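Local coordinates for microcin B17-processing protein McbC (Escherichia coli, PDB 6GRI) that acts as the nitroreductase-family oxidoreductase of the McbBCD microcin synthetase, which processes the inactive microcin B17 precursor into the active peptide, at the interface of chains A and B and the interface of chains A and C. Residues are numbered along the deposited sequence; one frame, centred on the assembly and turned at random. Chains: chain A, Microcin B17-processing protein McbC; chain B/C, Microcin B17-processing protein McbD.

Contact 1: the interface of chains A and B. Residues chain A 12, 14-15, 17, 20, 196; chain B 1-3, 5.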
# COMPACT_ATOMS: atom_id res chain seq x y z
N THR A 12 -13.08 -12.96 14.84
CA THR A 12 -11.71 -13.24 14.38
C THR A 12 -11.51 -14.58 13.67
O THR A 12 -10.48 -14.77 13.04
CB THR A 12 -10.68 -13.11 15.51
OG1 THR A 12 -9.43 -12.69 14.96
CG2 THR A 12 -10.47 -14.44 16.29
N TYR A 14 -13.08 -15.42 10.98
CA TYR A 14 -13.25 -15.15 9.54
C TYR A 14 -12.31 -14.07 9.01
O TYR A 14 -12.49 -13.57 7.90
CB TYR A 14 -14.70 -14.71 9.26
CG TYR A 14 -15.72 -15.78 9.55
CD1 TYR A 14 -16.10 -16.67 8.55
CD2 TYR A 14 -16.31 -15.91 10.81
CE1 TYR A 14 -17.03 -17.66 8.80
CE2 TYR A 14 -17.25 -16.90 11.07
CZ TYR A 14 -17.59 -17.77 10.06
OH TYR A 14 -18.51 -18.76 10.27
N THR A 15 -11.31 -13.69 9.80
CA THR A 15 -10.46 -12.56 9.45
C THR A 15 -9.39 -12.95 8.47
O THR A 15 -8.61 -13.86 8.72
CB THR A 15 -9.78 -11.99 10.70
OG1 THR A 15 -10.79 -11.51 11.59
CG2 THR A 15 -8.80 -10.85 10.33
N PRO A 17 -5.98 -11.99 7.36
CA PRO A 17 -4.92 -11.16 7.93
C PRO A 17 -4.17 -10.28 6.91
O PRO A 17 -3.63 -9.25 7.30
CB PRO A 17 -4.00 -12.18 8.59
CG PRO A 17 -4.22 -13.43 7.82
CD PRO A 17 -5.62 -13.41 7.33
N LEU A 20 -6.37 -7.30 6.86
CA LEU A 20 -6.32 -6.52 8.10
C LEU A 20 -5.08 -5.64 8.12
O LEU A 20 -5.17 -4.46 8.41
CB LEU A 20 -6.32 -7.45 9.31
CG LEU A 20 -6.36 -6.80 10.69
CD1 LEU A 20 -7.70 -6.10 10.93
CD2 LEU A 20 -6.09 -7.86 11.74
N GLU A 196 -11.39 -5.58 12.88
CA GLU A 196 -11.76 -6.96 12.54
C GLU A 196 -13.27 -7.18 12.34
O GLU A 196 -13.67 -7.98 11.50
CB GLU A 196 -11.20 -7.95 13.56
CG GLU A 196 -9.67 -8.02 13.54
CD GLU A 196 -9.10 -9.37 13.95
OE1 GLU A 196 -9.66 -10.42 13.57
OE2 GLU A 196 -8.08 -9.39 14.67
N MET B 1 -6.64 -11.68 15.11
CA MET B 1 -5.21 -11.45 14.70
C MET B 1 -4.43 -12.76 14.54
O MET B 1 -4.92 -13.83 14.90
CB MET B 1 -4.53 -10.51 15.69
CG MET B 1 -4.76 -9.04 15.36
SD MET B 1 -4.21 -7.91 16.65
CE MET B 1 -5.26 -8.36 18.03
N ILE B 2 -3.23 -12.65 13.95
CA ILE B 2 -2.40 -13.79 13.51
C ILE B 2 -3.06 -14.57 12.38
O ILE B 2 -2.59 -14.52 11.24
CB ILE B 2 -1.97 -14.70 14.68
CG1 ILE B 2 -1.07 -13.89 15.61
CG2 ILE B 2 -1.23 -15.93 14.16
CD1 ILE B 2 -0.92 -14.48 16.99
N ASN B 3 -4.14 -15.29 12.70
CA ASN B 3 -5.07 -15.84 11.70
C ASN B 3 -4.43 -16.75 10.65
O ASN B 3 -4.60 -16.55 9.43
CB ASN B 3 -5.85 -14.70 11.04
CG ASN B 3 -6.76 -13.97 12.01
OD1 ASN B 3 -6.63 -12.76 12.22
ND2 ASN B 3 -7.69 -14.70 12.60
N TYR B 5 -4.36 -20.26 8.85
CA TYR B 5 -5.29 -21.30 8.47
C TYR B 5 -4.51 -22.36 7.72
O TYR B 5 -3.55 -22.05 7.01
CB TYR B 5 -6.38 -20.72 7.57
CG TYR B 5 -7.07 -19.50 8.16
CD1 TYR B 5 -7.69 -19.55 9.41
CD2 TYR B 5 -7.09 -18.29 7.46
CE1 TYR B 5 -8.32 -18.42 9.95
CE2 TYR B 5 -7.71 -17.16 7.98
CZ TYR B 5 -8.33 -17.22 9.22
OH TYR B 5 -8.95 -16.08 9.71
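The extreme N-terminus of McbD, B:Met1 to B:Asn3 with the short strand 4-5 behind it, docks where the 3-10 helix 12-14 of McbC runs into helix 17-27, and the carboxylate of A:Glu196, from helix 195-199, receives its first nitrogen. B:Met1 N, the terminal amine, gives a hydrogen bond of 2.7 Å to A:Glu196 OE2 and uses the syn lone pair of that oxygen. A glutamate suits this place, since its charge would pair with an amine that is probably protonated. The same amine lies 3.0 Å from the hydroxyl A:Thr12 OG1, which can accept a further hydrogen bond.

Two threonine hydroxyls of McbC both bind OE1 of the glutamate and should help hold the carboxylate's rotation. A:Thr12 OG1 donates to A:Glu196 OE1 on its syn side at 2.7 Å, while A:Thr15 OG1 donates to the same oxygen on its anti side. A:Thr15 can do this because its OG1 stands anti to the carbonyl carbon (chi1 -63°). Its methyl CG2 then turns toward the amide oxygen B:Asn3 OD1.

Asparagine fits the next position by offering an amide N-H to a carbonyl of the McbC backbone: B:Asn3 ND2 donates to A:Thr12 O at 2.8 Å. The bond is bent, with the acceptor tilted 30° from the amide plane. Behind the amide, at the base of the side chain, A:Pro17, first residue of its helix, packs CG 3.8 Å from B:Asn3 CB. A:Leu20 CD2 meets the methionine chain at B:Met1 CG, 4.0 Å away, giving the thioether arm an apolar neighbour.

At the far end the phenol of B:Tyr5 donates through OH to A:Thr15 O, which lies in the plane of the ring at its edge; seen from the acceptor, the C=O...OH angle is 132°.

Contact 2: the interface of chains A and C. Residues chain A 66-68; chain C 207-208, 234.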
# COMPACT_ATOMS: atom_id res chain seq x y z
N PHE A 66 -21.11 26.57 -17.23
CA PHE A 66 -22.49 26.66 -17.67
C PHE A 66 -23.43 26.76 -16.49
O PHE A 66 -23.08 26.36 -15.38
CB PHE A 66 -22.83 25.48 -18.57
CG PHE A 66 -22.02 25.48 -19.83
CD1 PHE A 66 -22.36 26.33 -20.88
CD2 PHE A 66 -20.88 24.68 -19.94
CE1 PHE A 66 -21.61 26.35 -22.04
CE2 PHE A 66 -20.12 24.71 -21.10
CZ PHE A 66 -20.48 25.54 -22.14
N SER A 67 -24.61 27.33 -16.74
CA SER A 67 -25.55 27.68 -15.69
C SER A 67 -26.99 27.23 -15.98
O SER A 67 -27.91 27.67 -15.29
CB SER A 67 -25.52 29.19 -15.48
OG SER A 67 -26.14 29.88 -16.56
N SER A 68 -27.17 26.36 -16.96
CA SER A 68 -28.50 25.90 -17.36
C SER A 68 -28.89 24.80 -16.38
O SER A 68 -28.51 23.65 -16.54
CB SER A 68 -28.51 25.39 -18.81
OG SER A 68 -27.72 26.23 -19.66
N SER C 207 -27.28 25.68 -25.33
CA SER C 207 -28.11 25.87 -24.15
C SER C 207 -27.84 27.19 -23.42
O SER C 207 -28.76 27.81 -22.89
CB SER C 207 -27.92 24.70 -23.18
OG SER C 207 -28.25 23.48 -23.81
N GLU C 208 -26.58 27.62 -23.37
CA GLU C 208 -26.23 28.87 -22.67
C GLU C 208 -26.48 30.11 -23.52
O GLU C 208 -26.75 31.19 -22.98
CB GLU C 208 -24.76 28.85 -22.26
CG GLU C 208 -24.42 29.76 -21.07
CD GLU C 208 -24.79 29.17 -19.71
OE1 GLU C 208 -25.04 27.95 -19.59
OE2 GLU C 208 -24.81 29.95 -18.73
N ASN C 234 -27.88 36.24 -21.72
CA ASN C 234 -28.08 35.69 -20.37
C ASN C 234 -27.24 36.35 -19.26
O ASN C 234 -26.01 36.24 -19.25
CB ASN C 234 -27.78 34.17 -20.42
CG ASN C 234 -28.09 33.46 -19.11
OD1 ASN C 234 -29.04 33.80 -18.41
ND2 ASN C 234 -27.29 32.44 -18.80
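A:Phe66 CD1, on the rim of the phenyl ring, meets C:Glu208 CB at 3.7 Å, with the methylene carbon in the ring plane at its edge. This small apolar centre pairs the aromatic edge with the aliphatic stem of a glutamate, and ring and carboxylate planes stand 62° apart. Phenylalanine suits the spot because its apolar edge can pack along the stem, while CD1 also lies beside C:Glu208 OE1 without offering it a hydrogen bond.

Beyond the stem, the C:Glu208 chain bends at chi2 and turns its carboxylate to the loop of A:Ser67 and A:Ser68. The backbone amide A:Ser67 N gives a nearly straight hydrogen bond, 171° at the hydrogen, to C:Glu208 OE1 at 2.9 Å. The hydroxyl A:Ser67 OG donates to the other oxygen, C:Glu208 OE2, at 2.6 Å. Both oxygens are met on their syn sides, about 20° out of the carboxylate plane, and this paired grip from one residue should restrain the group's rotation. Serine is apt here: its short hydroxyl arm, set between backbone N and carbonyl carbon, reaches the second oxygen while its amide serves the first.

Farther out, A:Ser68 OG adds a weak bond to C:Glu208 OE1, 3.2 Å away, and lies against C:Ser207. C:Asn234 ND2 borders A:Ser67 OG at 3.6 Å. The site fastens a loop of McbC to the C-terminal end of helix 196-208 in McbD, and so helps join the two enzymes of the synthetase.

Contact 1 and contact 2 lie about 55 Å apart, between the centres of their C-alpha atoms, and share no residue. One McbC chain thus reaches two different McbD chains, by separate surfaces: helical elements near its N-terminus together with helix 195-199 in contact 1, a loop in contact 2. McbD also presents different parts, its N-terminal end in contact 1 and the end of helix 196-208 in contact 2. In contact 1 an McbC glutamate accepts a hydrogen bond from McbD, in contact 2 an McbD glutamate from McbC. McbC therefore bridges the two McbD copies, consistent with a role in holding the synthetase together.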